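Local coordinates for cobalamin biosynthesis protein CobN (Mycobacterium tuberculosis, PDB 7C6O) that serves as the large, catalytic subunit of cobaltochelatase, which probably inserts cobalt into the corrin ring in an ATP-driven step of cobalamin biosynthesis, at residues 223-228 with 238-243; 192-197 with 228-233; 244-249 with 355-360; 319-324 with 606-611; 177-182 with 206-211. All blocks are in the same frame, centred on the assembly; numbering follows the deposited sequence.

Contact 1 (223-228 with 238-243); sequences LPLYCA and LERLGG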
# COMPACT_ATOMS: atom_id res chain seq x y z
N LEU A 223 -19.22 -25.96 1.36
CA LEU A 223 -18.39 -27.16 1.30
C LEU A 223 -17.25 -26.98 2.29
O LEU A 223 -16.14 -26.58 1.92
CB LEU A 223 -17.88 -27.39 -0.13
CG LEU A 223 -16.92 -28.56 -0.37
CD1 LEU A 223 -17.53 -29.88 0.08
CD2 LEU A 223 -16.51 -28.63 -1.83
N PRO A 224 -17.50 -27.26 3.57
CA PRO A 224 -16.44 -27.09 4.58
C PRO A 224 -15.43 -28.23 4.52
O PRO A 224 -15.80 -29.41 4.60
CB PRO A 224 -17.21 -27.10 5.91
CG PRO A 224 -18.44 -27.90 5.61
CD PRO A 224 -18.79 -27.62 4.18
N LEU A 225 -14.16 -27.88 4.37
CA LEU A 225 -13.08 -28.85 4.25
C LEU A 225 -11.96 -28.48 5.21
O LEU A 225 -11.54 -27.32 5.25
CB LEU A 225 -12.54 -28.90 2.81
CG LEU A 225 -13.53 -29.32 1.72
CD1 LEU A 225 -12.94 -29.07 0.34
CD2 LEU A 225 -13.91 -30.78 1.88
N TYR A 226 -11.49 -29.45 5.99
CA TYR A 226 -10.33 -29.25 6.84
C TYR A 226 -9.10 -29.87 6.20
O TYR A 226 -9.19 -30.82 5.42
CB TYR A 226 -10.55 -29.84 8.24
CG TYR A 226 -10.73 -31.34 8.28
CD1 TYR A 226 -12.00 -31.91 8.22
CD2 TYR A 226 -9.64 -32.19 8.39
CE1 TYR A 226 -12.17 -33.28 8.26
CE2 TYR A 226 -9.80 -33.56 8.43
CZ TYR A 226 -11.07 -34.10 8.37
OH TYR A 226 -11.24 -35.47 8.41
N CYS A 227 -7.94 -29.31 6.53
CA CYS A 227 -6.68 -29.81 5.99
C CYS A 227 -5.54 -29.28 6.84
O CYS A 227 -5.69 -28.31 7.59
CB CYS A 227 -6.49 -29.40 4.52
SG CYS A 227 -6.21 -27.63 4.29
N ALA A 228 -4.38 -29.92 6.71
CA ALA A 228 -3.21 -29.47 7.44
C ALA A 228 -2.57 -28.24 6.79
O ALA A 228 -2.06 -27.37 7.50
CB ALA A 228 -2.18 -30.60 7.56
N LEU A 238 -7.36 -31.37 -3.77
CA LEU A 238 -7.46 -30.47 -4.92
C LEU A 238 -8.57 -30.93 -5.87
O LEU A 238 -9.28 -30.10 -6.45
CB LEU A 238 -6.12 -30.40 -5.65
CG LEU A 238 -4.99 -29.75 -4.85
CD1 LEU A 238 -3.66 -29.89 -5.57
CD2 LEU A 238 -5.29 -28.29 -4.58
N GLU A 239 -8.73 -32.25 -6.03
CA GLU A 239 -9.84 -32.76 -6.83
C GLU A 239 -11.18 -32.33 -6.25
O GLU A 239 -12.07 -31.89 -6.98
CB GLU A 239 -9.77 -34.29 -6.92
CG GLU A 239 -8.54 -34.83 -7.62
CD GLU A 239 -8.58 -36.35 -7.75
OE1 GLU A 239 -9.70 -36.91 -7.71
OE2 GLU A 239 -7.51 -36.97 -7.88
N ARG A 240 -11.34 -32.47 -4.93
CA ARG A 240 -12.59 -32.09 -4.28
C ARG A 240 -12.88 -30.61 -4.48
O ARG A 240 -14.03 -30.22 -4.70
CB ARG A 240 -12.53 -32.44 -2.79
CG ARG A 240 -13.88 -32.42 -2.10
CD ARG A 240 -14.77 -33.55 -2.59
NE ARG A 240 -15.83 -33.86 -1.64
CZ ARG A 240 -17.03 -33.27 -1.63
NH1 ARG A 240 -17.32 -32.34 -2.53
NH2 ARG A 240 -17.93 -33.62 -0.72
N LEU A 241 -11.84 -29.77 -4.43
CA LEU A 241 -11.99 -28.34 -4.65
C LEU A 241 -12.37 -27.99 -6.09
O LEU A 241 -12.79 -26.86 -6.34
CB LEU A 241 -10.70 -27.61 -4.27
CG LEU A 241 -10.43 -27.53 -2.77
CD1 LEU A 241 -9.04 -26.97 -2.50
CD2 LEU A 241 -11.50 -26.69 -2.09
N GLY A 242 -12.22 -28.93 -7.02
CA GLY A 242 -12.69 -28.69 -8.38
C GLY A 242 -14.19 -28.50 -8.48
O GLY A 242 -14.67 -27.94 -9.47
N GLY A 243 -14.94 -28.96 -7.49
CA GLY A 243 -16.37 -28.75 -7.45
C GLY A 243 -16.82 -27.44 -6.85
O GLY A 243 -18.02 -27.17 -6.80
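Arg240 NH1 is the polar atom most closely approached here, and both methyls of Leu223 meet it: CD1 at 3.6 Å from NH1 and CD2 at 3.9 Å from it. CD1 of Leu223 lies over one face of the guanidinium, nearly equidistant from Arg240 NH1, CZ and NH2, the last two both at 3.8 Å. Arg240 reaches the strand by a chain bent about CB-CG (chi2 68°), which folds the flat group over the leucine. Its flank also touches Trp176 and Val178 of the edge strand.

Deeper in, Leu225 and Leu241 pass antiparallel to one another, with CD1 of Leu225 3.7 Å from CD2 of Leu241. Leu241 goes on to Ala192 and Leu194, so this part of helix 235-241 lies over two neighbouring strands. The helix follows strand 221-227 and leads into the parallel strand 246-249, which makes this a beta-alpha-beta crossover packed on one face of the mixed sheet.

The chemistry is therefore mainly dispersion, with no hydrogen bond or ion pair between the segments: leucine packs on leucine inside, while at the margin the weakly hydrated face of a guanidinium rests on methyls and its residue remains exposed.

Contact 2 (192-197 with 228-233); sequences AVLYYR and ASLRTA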
# COMPACT_ATOMS: atom_id res chain seq x y z
N ALA A 192 -16.51 -23.34 -1.01
CA ALA A 192 -15.68 -24.13 -0.11
C ALA A 192 -15.22 -23.27 1.06
O ALA A 192 -14.96 -22.07 0.91
CB ALA A 192 -14.47 -24.69 -0.86
N VAL A 193 -15.14 -23.88 2.24
CA VAL A 193 -14.61 -23.24 3.44
C VAL A 193 -13.45 -24.09 3.94
O VAL A 193 -13.65 -25.22 4.40
CB VAL A 193 -15.67 -23.06 4.53
CG1 VAL A 193 -15.08 -22.36 5.74
CG2 VAL A 193 -16.86 -22.28 3.98
N LEU A 194 -12.23 -23.55 3.86
CA LEU A 194 -11.02 -24.28 4.20
C LEU A 194 -10.55 -23.87 5.59
O LEU A 194 -10.28 -22.69 5.83
CB LEU A 194 -9.91 -24.03 3.18
CG LEU A 194 -9.84 -24.92 1.94
CD1 LEU A 194 -9.40 -26.33 2.31
CD2 LEU A 194 -11.17 -24.95 1.19
N TYR A 195 -10.45 -24.84 6.50
CA TYR A 195 -10.00 -24.57 7.86
C TYR A 195 -9.00 -25.64 8.28
O TYR A 195 -8.79 -26.64 7.59
CB TYR A 195 -11.18 -24.50 8.85
CG TYR A 195 -11.96 -25.78 9.03
CD1 TYR A 195 -12.86 -26.21 8.07
CD2 TYR A 195 -11.81 -26.54 10.18
CE1 TYR A 195 -13.59 -27.38 8.24
CE2 TYR A 195 -12.53 -27.71 10.37
CZ TYR A 195 -13.42 -28.13 9.39
OH TYR A 195 -14.14 -29.29 9.57
N TYR A 196 -8.37 -25.41 9.43
CA TYR A 196 -7.25 -26.24 9.86
C TYR A 196 -7.72 -27.55 10.47
O TYR A 196 -8.72 -27.60 11.21
CB TYR A 196 -6.38 -25.48 10.86
CG TYR A 196 -5.30 -24.66 10.18
CD1 TYR A 196 -4.47 -25.22 9.23
CD2 TYR A 196 -5.14 -23.31 10.49
CE1 TYR A 196 -3.48 -24.48 8.60
CE2 TYR A 196 -4.16 -22.56 9.87
CZ TYR A 196 -3.33 -23.14 8.93
OH TYR A 196 -2.36 -22.40 8.30
N ARG A 197 -6.99 -28.62 10.16
CA ARG A 197 -7.28 -29.95 10.69
C ARG A 197 -7.23 -29.97 12.21
O ARG A 197 -8.02 -30.68 12.85
CB ARG A 197 -6.29 -30.95 10.10
CG ARG A 197 -6.45 -32.40 10.54
CD ARG A 197 -5.44 -33.27 9.81
NE ARG A 197 -5.57 -34.69 10.12
CZ ARG A 197 -4.93 -35.29 11.11
NH1 ARG A 197 -4.11 -34.60 11.89
NH2 ARG A 197 -5.10 -36.59 11.33
N ALA A 228 -4.38 -29.92 6.71
CA ALA A 228 -3.21 -29.47 7.44
C ALA A 228 -2.57 -28.24 6.79
O ALA A 228 -2.06 -27.37 7.50
CB ALA A 228 -2.18 -30.60 7.56
N SER A 229 -2.60 -28.16 5.46
CA SER A 229 -1.98 -27.05 4.75
C SER A 229 -2.50 -27.02 3.33
O SER A 229 -2.72 -28.07 2.72
CB SER A 229 -0.45 -27.17 4.75
OG SER A 229 0.13 -26.21 3.89
N LEU A 230 -2.69 -25.81 2.80
CA LEU A 230 -2.94 -25.66 1.37
C LEU A 230 -1.65 -25.60 0.56
O LEU A 230 -1.71 -25.77 -0.67
CB LEU A 230 -3.77 -24.40 1.10
CG LEU A 230 -5.28 -24.58 1.31
CD1 LEU A 230 -6.03 -23.30 0.95
CD2 LEU A 230 -5.79 -25.75 0.48
N ARG A 231 -0.51 -25.38 1.21
CA ARG A 231 0.77 -25.41 0.49
C ARG A 231 1.10 -26.82 0.03
O ARG A 231 1.51 -27.03 -1.12
CB ARG A 231 1.88 -24.86 1.38
CG ARG A 231 3.27 -25.03 0.78
CD ARG A 231 4.29 -24.12 1.46
NE ARG A 231 4.41 -24.40 2.89
CZ ARG A 231 5.24 -25.31 3.41
NH1 ARG A 231 6.01 -26.03 2.61
NH2 ARG A 231 5.29 -25.49 4.72
N THR A 232 0.93 -27.80 0.91
CA THR A 232 1.15 -29.21 0.58
C THR A 232 -0.17 -29.95 0.37
O THR A 232 -0.33 -31.09 0.80
CB THR A 232 1.97 -29.89 1.67
OG1 THR A 232 1.28 -29.76 2.92
CG2 THR A 232 3.34 -29.24 1.78
N ALA A 233 -1.13 -29.30 -0.29
CA ALA A 233 -2.47 -29.86 -0.44
C ALA A 233 -2.42 -31.21 -1.12
O ALA A 233 -1.72 -31.40 -2.12
CB ALA A 233 -3.35 -28.90 -1.23
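Leu194 and Leu230 meet through single methyls, CD1 of Leu194 lying 4.1 Å from CD2 of Leu230, and the two side chains cross at about a right angle. In both, CG is anti to the carbonyl carbon; they part at chi2, near -70° in Leu194 but anti in Leu230. Leu194 touches Leu225, Cys227 and Met247 as well.

Tyr196 presents an edge, not a face. Its CE1 is 3.4 Å from Ala228 O and its CD1 3.7 Å from the same oxygen, which sits near the ring plane. The far end of the ring is fixed by a hydrogen bond between Tyr196 OH and Leu252 N. Next in sequence, Arg197 contributes only the root of its side chain, CB standing 4.0 Å from Ala228 N. From there the chain runs away from the loop, extended from CG to NE (chi2 177°, chi3 -177°), and NE bonds Pro174 O while NH2 bonds Thr173 O.

The loop after strand 221-227 is shaped internally by an ST turn: Ser229 OG accepts from Arg231 N at 2.9 Å. A type I turn from Leu230 to Ala233 overlaps it. Tyr196 holds the N-cap position of helix 197-202, so the loop packs where a sheet strand passes into a helix.

With no hydrogen bond between the segments, the contact depends on methyl packing and on a carbonyl oxygen facing the polarised C-H edge of a ring whose hydroxyl is tied elsewhere.

Contact 3 (244-249 with 355-360); sequences ADAMVV and RHARLR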
# COMPACT_ATOMS: atom_id res chain seq x y z
N ALA A 244 -15.88 -26.62 -6.39
CA ALA A 244 -16.21 -25.34 -5.77
C ALA A 244 -16.21 -24.23 -6.80
O ALA A 244 -15.42 -24.23 -7.75
CB ALA A 244 -15.23 -25.01 -4.65
N ASP A 245 -17.11 -23.26 -6.61
CA ASP A 245 -17.13 -22.06 -7.42
C ASP A 245 -16.34 -20.92 -6.80
O ASP A 245 -15.99 -19.96 -7.51
CB ASP A 245 -18.58 -21.62 -7.65
CG ASP A 245 -19.39 -22.68 -8.36
OD1 ASP A 245 -19.00 -23.07 -9.48
OD2 ASP A 245 -20.41 -23.14 -7.80
N ALA A 246 -16.05 -21.00 -5.51
CA ALA A 246 -15.19 -20.05 -4.82
C ALA A 246 -14.76 -20.68 -3.51
O ALA A 246 -15.40 -21.61 -3.01
CB ALA A 246 -15.91 -18.71 -4.58
N MET A 247 -13.66 -20.17 -2.96
CA MET A 247 -13.09 -20.67 -1.72
C MET A 247 -12.94 -19.54 -0.71
O MET A 247 -12.36 -18.50 -1.03
CB MET A 247 -11.70 -21.29 -1.94
CG MET A 247 -11.66 -22.53 -2.80
SD MET A 247 -9.94 -22.97 -3.13
CE MET A 247 -9.33 -23.19 -1.46
N VAL A 248 -13.45 -19.76 0.50
CA VAL A 248 -13.09 -18.94 1.66
C VAL A 248 -12.07 -19.73 2.47
O VAL A 248 -12.35 -20.84 2.92
CB VAL A 248 -14.32 -18.59 2.51
CG1 VAL A 248 -13.89 -17.74 3.70
CG2 VAL A 248 -15.36 -17.85 1.68
N VAL A 249 -10.88 -19.16 2.65
CA VAL A 249 -9.79 -19.84 3.33
C VAL A 249 -9.53 -19.16 4.66
O VAL A 249 -9.61 -17.93 4.77
CB VAL A 249 -8.52 -19.90 2.47
CG1 VAL A 249 -8.79 -20.65 1.18
CG2 VAL A 249 -7.99 -18.50 2.17
N ARG A 355 -21.21 -13.53 -4.22
CA ARG A 355 -21.24 -12.54 -5.30
C ARG A 355 -20.10 -12.76 -6.28
O ARG A 355 -20.27 -12.60 -7.50
CB ARG A 355 -21.19 -11.13 -4.73
CG ARG A 355 -22.36 -10.74 -3.83
CD ARG A 355 -23.51 -10.12 -4.58
NE ARG A 355 -24.46 -9.48 -3.67
CZ ARG A 355 -24.63 -8.17 -3.56
NH1 ARG A 355 -23.93 -7.34 -4.31
NH2 ARG A 355 -25.51 -7.68 -2.69
N HIS A 356 -18.91 -13.10 -5.78
CA HIS A 356 -17.79 -13.37 -6.67
C HIS A 356 -18.00 -14.65 -7.46
O HIS A 356 -17.70 -14.71 -8.66
CB HIS A 356 -16.48 -13.43 -5.89
CG HIS A 356 -15.92 -12.09 -5.53
ND1 HIS A 356 -16.34 -11.38 -4.42
CD2 HIS A 356 -14.97 -11.33 -6.13
CE1 HIS A 356 -15.67 -10.24 -4.35
NE2 HIS A 356 -14.84 -10.18 -5.37
N ALA A 357 -18.54 -15.69 -6.81
CA ALA A 357 -18.84 -16.92 -7.52
C ALA A 357 -19.96 -16.72 -8.54
O ALA A 357 -19.94 -17.33 -9.61
CB ALA A 357 -19.21 -18.02 -6.53
N ARG A 358 -20.93 -15.86 -8.22
CA ARG A 358 -22.04 -15.60 -9.12
C ARG A 358 -21.57 -15.03 -10.45
O ARG A 358 -22.22 -15.23 -11.48
CB ARG A 358 -23.03 -14.65 -8.46
CG ARG A 358 -24.20 -14.20 -9.34
CD ARG A 358 -25.37 -15.16 -9.25
NE ARG A 358 -26.51 -14.70 -10.05
CZ ARG A 358 -26.99 -15.34 -11.10
NH1 ARG A 358 -26.46 -16.50 -11.48
NH2 ARG A 358 -28.03 -14.84 -11.77
N LEU A 359 -20.43 -14.34 -10.46
CA LEU A 359 -19.94 -13.69 -11.68
C LEU A 359 -19.72 -14.71 -12.79
O LEU A 359 -19.95 -14.41 -13.97
CB LEU A 359 -18.65 -12.93 -11.39
CG LEU A 359 -18.77 -11.70 -10.49
CD1 LEU A 359 -17.39 -11.14 -10.17
CD2 LEU A 359 -19.64 -10.64 -11.14
N ARG A 360 -19.28 -15.91 -12.45
CA ARG A 360 -19.05 -16.93 -13.47
C ARG A 360 -20.36 -17.39 -14.10
O ARG A 360 -20.37 -17.85 -15.25
CB ARG A 360 -18.30 -18.12 -12.87
CG ARG A 360 -17.78 -19.12 -13.89
CD ARG A 360 -16.52 -18.62 -14.57
NE ARG A 360 -15.48 -18.32 -13.58
CZ ARG A 360 -14.65 -19.23 -13.09
NH1 ARG A 360 -14.71 -20.49 -13.49
NH2 ARG A 360 -13.74 -18.87 -12.19
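Asp245 touches Ala357 by its CB, 3.8 Å from the alanine CB, and by its backbone, whose O is 3.9 Å from that same methyl. The closest approach of the two main chains falls here as well, with the CA atoms of Asp245 and Ala357 5.4 Å apart. The carboxylate is not part of the packing: CG is anti to the carbonyl carbon (chi1 -60°), and OD2 accepts a hydrogen bond from Thr190 N. Asp245 OD1 remains 6.4 Å from Arg360 NH1, too far for an ion pair, and that arginine is held by backbone oxygens of Asp280, Asp816 and Gly817.

At Ala246 the CB points at the helix and lies 3.9 Å from Ala357 CB. Ala357 therefore serves both residues, and it also rests on Pro189 and Ile191, at the start of the neighbouring strand.

Met247 turns to the other side of the sheet, where it meets Leu194. Val248 returns to this side and packs on Val349 and Ala353, earlier turns of the same helix 343-361. The strand thus lies against successive turns of one helix, the layered packing of an alpha/beta domain.

Three small CB groups at van der Waals distance allow the backbones to come close. The side-chain packing is between carbons, with no hydrogen bond across, and the polar ends of Asp245 and Arg360 have bonds outside it, through OD2 and through NE and NH2.

Contact 4 (319-324 with 606-611); sequences GRIITV and HAVLVD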
# COMPACT_ATOMS: atom_id res chain seq x y z
N GLY A 319 -2.41 -14.10 -4.13
CA GLY A 319 -3.51 -13.58 -4.91
C GLY A 319 -4.87 -13.72 -4.26
O GLY A 319 -5.89 -13.67 -4.95
N ARG A 320 -4.91 -13.91 -2.95
CA ARG A 320 -6.18 -14.04 -2.25
C ARG A 320 -6.85 -12.68 -2.09
O ARG A 320 -6.19 -11.64 -1.98
CB ARG A 320 -5.96 -14.68 -0.87
CG ARG A 320 -5.47 -16.11 -0.93
CD ARG A 320 -5.18 -16.65 0.46
NE ARG A 320 -4.64 -18.00 0.42
CZ ARG A 320 -4.26 -18.69 1.49
NH1 ARG A 320 -4.36 -18.16 2.70
NH2 ARG A 320 -3.77 -19.92 1.35
N ILE A 321 -8.18 -12.70 -2.07
CA ILE A 321 -8.98 -11.51 -1.80
C ILE A 321 -9.12 -11.35 -0.29
O ILE A 321 -9.55 -12.28 0.41
CB ILE A 321 -10.36 -11.62 -2.47
CG1 ILE A 321 -10.21 -11.86 -3.97
CG2 ILE A 321 -11.19 -10.38 -2.19
CD1 ILE A 321 -11.53 -12.14 -4.67
N ILE A 322 -8.75 -10.18 0.22
CA ILE A 322 -8.81 -9.90 1.65
C ILE A 322 -10.21 -9.41 2.00
O ILE A 322 -10.69 -8.42 1.44
CB ILE A 322 -7.75 -8.86 2.05
CG1 ILE A 322 -6.36 -9.30 1.59
CG2 ILE A 322 -7.79 -8.61 3.55
CD1 ILE A 322 -5.91 -10.63 2.16
N THR A 323 -10.88 -10.10 2.91
CA THR A 323 -12.24 -9.73 3.33
C THR A 323 -12.20 -9.21 4.77
O THR A 323 -11.43 -8.27 5.03
CB THR A 323 -13.20 -10.90 3.12
OG1 THR A 323 -12.99 -11.90 4.12
CG2 THR A 323 -13.01 -11.51 1.73
N VAL A 324 -13.01 -9.73 5.68
CA VAL A 324 -13.21 -9.13 7.00
C VAL A 324 -13.12 -10.23 8.05
O VAL A 324 -13.12 -11.42 7.70
CB VAL A 324 -14.56 -8.39 7.07
CG1 VAL A 324 -14.65 -7.33 5.98
CG2 VAL A 324 -15.72 -9.37 6.96
N HIS A 606 -11.78 -4.93 -0.19
CA HIS A 606 -11.62 -6.24 -0.81
C HIS A 606 -11.38 -6.19 -2.31
O HIS A 606 -11.90 -7.02 -3.06
CB HIS A 606 -12.84 -7.13 -0.51
CG HIS A 606 -14.15 -6.55 -0.94
ND1 HIS A 606 -14.98 -5.88 -0.06
CD2 HIS A 606 -14.79 -6.55 -2.13
CE1 HIS A 606 -16.07 -5.48 -0.71
NE2 HIS A 606 -15.97 -5.88 -1.96
N ALA A 607 -10.57 -5.23 -2.76
CA ALA A 607 -10.41 -5.01 -4.19
C ALA A 607 -9.60 -6.13 -4.84
O ALA A 607 -8.67 -6.68 -4.23
CB ALA A 607 -9.73 -3.67 -4.45
N VAL A 608 -9.96 -6.47 -6.07
CA VAL A 608 -9.12 -7.26 -6.96
C VAL A 608 -8.44 -6.28 -7.90
O VAL A 608 -9.08 -5.73 -8.80
CB VAL A 608 -9.94 -8.31 -7.73
CG1 VAL A 608 -9.05 -9.04 -8.74
CG2 VAL A 608 -10.59 -9.30 -6.78
N LEU A 609 -7.15 -6.05 -7.69
CA LEU A 609 -6.41 -5.15 -8.57
C LEU A 609 -6.10 -5.84 -9.89
O LEU A 609 -5.91 -7.06 -9.96
CB LEU A 609 -5.10 -4.70 -7.91
CG LEU A 609 -5.16 -4.07 -6.52
CD1 LEU A 609 -3.78 -3.59 -6.12
CD2 LEU A 609 -6.18 -2.93 -6.46
N VAL A 610 -6.05 -5.04 -10.95
CA VAL A 610 -5.47 -5.45 -12.23
C VAL A 610 -4.43 -4.38 -12.54
O VAL A 610 -4.77 -3.31 -13.05
CB VAL A 610 -6.50 -5.56 -13.35
CG1 VAL A 610 -5.83 -6.01 -14.65
CG2 VAL A 610 -7.61 -6.53 -12.97
N ASP A 611 -3.17 -4.65 -12.21
CA ASP A 611 -2.23 -3.54 -12.29
C ASP A 611 -1.88 -3.25 -13.74
O ASP A 611 -2.04 -4.08 -14.63
CB ASP A 611 -0.98 -3.79 -11.43
CG ASP A 611 -0.15 -4.98 -11.87
OD1 ASP A 611 -0.40 -5.57 -12.94
OD2 ASP A 611 0.78 -5.33 -11.11
O HOH W 1 -8.41 -7.85 -1.68
O HOH W 2 -11.25 -5.85 2.54
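Ile322 and His606 bring their backbones closest, with CA atoms 5.2 Å apart, and the two segments run in roughly opposite directions. No direct hydrogen bond joins them. His606 CA comes 3.3 Å from Ile322 O in a CA-H...O contact bent to 127° at the hydrogen. Two waters bridge the backbones: one accepts from Ile322 N at 3.0 Å and donates to Ala607 O at 2.8 Å. The other accepts from His606 N and lies 2.9 Å from Ile322 O, to which it can donate, though other acceptors compete for its protons. The positive phi of His606 (37°) marks a sharp change of course just ahead of strand 608-612.

The two strands belong to different mixed sheets, 321-331 to the seven-stranded sheet and 608-612 to the sheet that also holds strand 586-591, so this is a water-bridged seam between two sheets of the CobN chain.

Among side chains, Ile321 carries the packing with both of its branches. CD1 of Ile321 lies 3.7 Å from CG2 of Val608, the two side chains meeting aslant. Its CG2 instead reaches toward the backbone ahead of strand 608-612, 3.5 Å from His606 O. His606 sets its CB 3.2 Å from Ile322 O and has its CG between backbone N and carbonyl carbon (chi1 56°), which carries the imidazole away from the isoleucine; NE2 bonds Leu584 O and the side chain touches Leu352 of helix 343-361.

Contact 5 (177-182 with 206-211); sequences GVLERP and GYVEAL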
# COMPACT_ATOMS: atom_id res chain seq x y z
N GLY A 177 -10.56 -33.69 5.04
CA GLY A 177 -11.88 -34.28 4.98
C GLY A 177 -12.95 -33.21 5.00
O GLY A 177 -12.67 -32.00 5.00
N VAL A 178 -14.20 -33.67 5.02
CA VAL A 178 -15.38 -32.82 4.97
C VAL A 178 -15.98 -32.73 6.36
O VAL A 178 -16.00 -33.71 7.11
CB VAL A 178 -16.41 -33.36 3.96
CG1 VAL A 178 -17.48 -32.32 3.68
CG2 VAL A 178 -15.72 -33.78 2.67
N LEU A 179 -16.47 -31.54 6.72
CA LEU A 179 -17.32 -31.38 7.89
C LEU A 179 -18.74 -31.76 7.48
O LEU A 179 -19.38 -31.04 6.72
CB LEU A 179 -17.26 -29.95 8.42
CG LEU A 179 -18.10 -29.66 9.66
CD1 LEU A 179 -17.62 -30.48 10.85
CD2 LEU A 179 -18.10 -28.18 9.98
N GLU A 180 -19.22 -32.90 7.97
CA GLU A 180 -20.51 -33.40 7.53
C GLU A 180 -21.64 -32.56 8.11
O GLU A 180 -21.71 -32.33 9.32
CB GLU A 180 -20.68 -34.87 7.93
CG GLU A 180 -19.70 -35.81 7.24
CD GLU A 180 -19.86 -35.84 5.73
OE1 GLU A 180 -20.96 -35.51 5.23
OE2 GLU A 180 -18.89 -36.19 5.03
N ARG A 181 -22.52 -32.08 7.23
CA ARG A 181 -23.66 -31.25 7.58
C ARG A 181 -24.84 -31.68 6.73
O ARG A 181 -24.65 -32.23 5.64
CB ARG A 181 -23.37 -29.76 7.35
CG ARG A 181 -22.15 -29.22 8.06
CD ARG A 181 -21.85 -27.79 7.65
NE ARG A 181 -22.88 -26.85 8.12
CZ ARG A 181 -23.83 -26.34 7.36
NH1 ARG A 181 -23.91 -26.65 6.07
NH2 ARG A 181 -24.72 -25.50 7.89
N PRO A 182 -26.06 -31.46 7.20
CA PRO A 182 -27.23 -31.75 6.36
C PRO A 182 -27.26 -30.86 5.14
O PRO A 182 -26.83 -29.70 5.17
CB PRO A 182 -28.42 -31.47 7.29
CG PRO A 182 -27.86 -31.43 8.67
CD PRO A 182 -26.45 -30.94 8.52
N GLY A 206 -17.32 -24.62 15.54
CA GLY A 206 -18.47 -23.73 15.57
C GLY A 206 -18.31 -22.52 14.67
O GLY A 206 -19.28 -22.06 14.06
N TYR A 207 -17.09 -21.98 14.57
CA TYR A 207 -16.88 -20.84 13.68
C TYR A 207 -17.08 -21.23 12.22
O TYR A 207 -17.53 -20.40 11.42
CB TYR A 207 -15.49 -20.23 13.91
CG TYR A 207 -14.30 -21.04 13.42
CD1 TYR A 207 -13.53 -20.61 12.35
CD2 TYR A 207 -13.94 -22.23 14.04
CE1 TYR A 207 -12.44 -21.34 11.90
CE2 TYR A 207 -12.85 -22.97 13.60
CZ TYR A 207 -12.11 -22.52 12.53
OH TYR A 207 -11.02 -23.25 12.09
N VAL A 208 -16.77 -22.48 11.87
CA VAL A 208 -16.99 -22.95 10.50
C VAL A 208 -18.47 -23.16 10.25
O VAL A 208 -18.99 -22.82 9.17
CB VAL A 208 -16.18 -24.24 10.25
CG1 VAL A 208 -16.48 -24.81 8.87
CG2 VAL A 208 -14.69 -23.96 10.40
N GLU A 209 -19.19 -23.73 11.22
CA GLU A 209 -20.63 -23.93 11.08
C GLU A 209 -21.34 -22.61 10.85
O GLU A 209 -22.25 -22.52 10.01
CB GLU A 209 -21.18 -24.62 12.33
CG GLU A 209 -22.70 -24.73 12.35
CD GLU A 209 -23.23 -25.67 11.29
OE1 GLU A 209 -22.47 -26.58 10.87
OE2 GLU A 209 -24.39 -25.50 10.87
N ALA A 210 -20.94 -21.56 11.57
CA ALA A 210 -21.60 -20.27 11.42
C ALA A 210 -21.40 -19.71 10.02
O ALA A 210 -22.33 -19.16 9.43
CB ALA A 210 -21.07 -19.29 12.47
N LEU A 211 -20.19 -19.84 9.48
CA LEU A 211 -19.95 -19.37 8.12
C LEU A 211 -20.73 -20.19 7.11
O LEU A 211 -21.25 -19.65 6.12
CB LEU A 211 -18.45 -19.40 7.80
CG LEU A 211 -18.06 -18.80 6.44
CD1 LEU A 211 -18.66 -17.41 6.29
CD2 LEU A 211 -16.55 -18.76 6.27
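Arg181 and Glu209 form a two-point salt bridge. NE of Arg181 donates to OE1 of Glu209 at 2.8 Å with an N-H...O angle of 162°, while Arg181 NH2 donates to Glu209 OE2 at 3.0 Å. Both oxygens lie close to the guanidinium plane, at its NE side. The carboxylate is turned, however: the two planes are 33° apart and each oxygen is met from above its own plane. Bends at chi3 of the arginine and at chi2 of the glutamate (68°) bring the groups together.

The ion pair is part of a chain of charges, since Glu209 OE2 also pairs with Arg213 NE, and Arg181 NH1 with Glu216 OE2, Arg213 and Glu216, like Glu209, being on helix 206-217.

Apolar packing is the second kind. CD2 of Leu179 lies 3.9 Å from CG1 of Val208, the two side chains running antiparallel alongside one another.

Two fairly straight bonds should fix how Arg181 is turned, so the segment leaving strand 176-178 is held to the helix by matched charges beside a small apolar patch.

From the N terminus, contact 5 closes first, tying helix 206-217 to the loop after edge strand 176-178. Contact 2 opens within that interval, at strand 190-196, but closes beyond it at 228-233, so the two cross. Contact 1 starts on strand 221-227, shares Ala228 with contact 2 and crosses it too, ending on helix 235-241. Contact 3 opens directly afterwards and spans to helix 343-361. Contact 4 begins inside that span and ends at 606-611, crossing contact 3. Contacts 1, 2 and 3 join helices and loops to the seven-stranded sheet, with 1 and 3 on opposite faces; contact 4 ties it to the sheet that also holds strand 586-591.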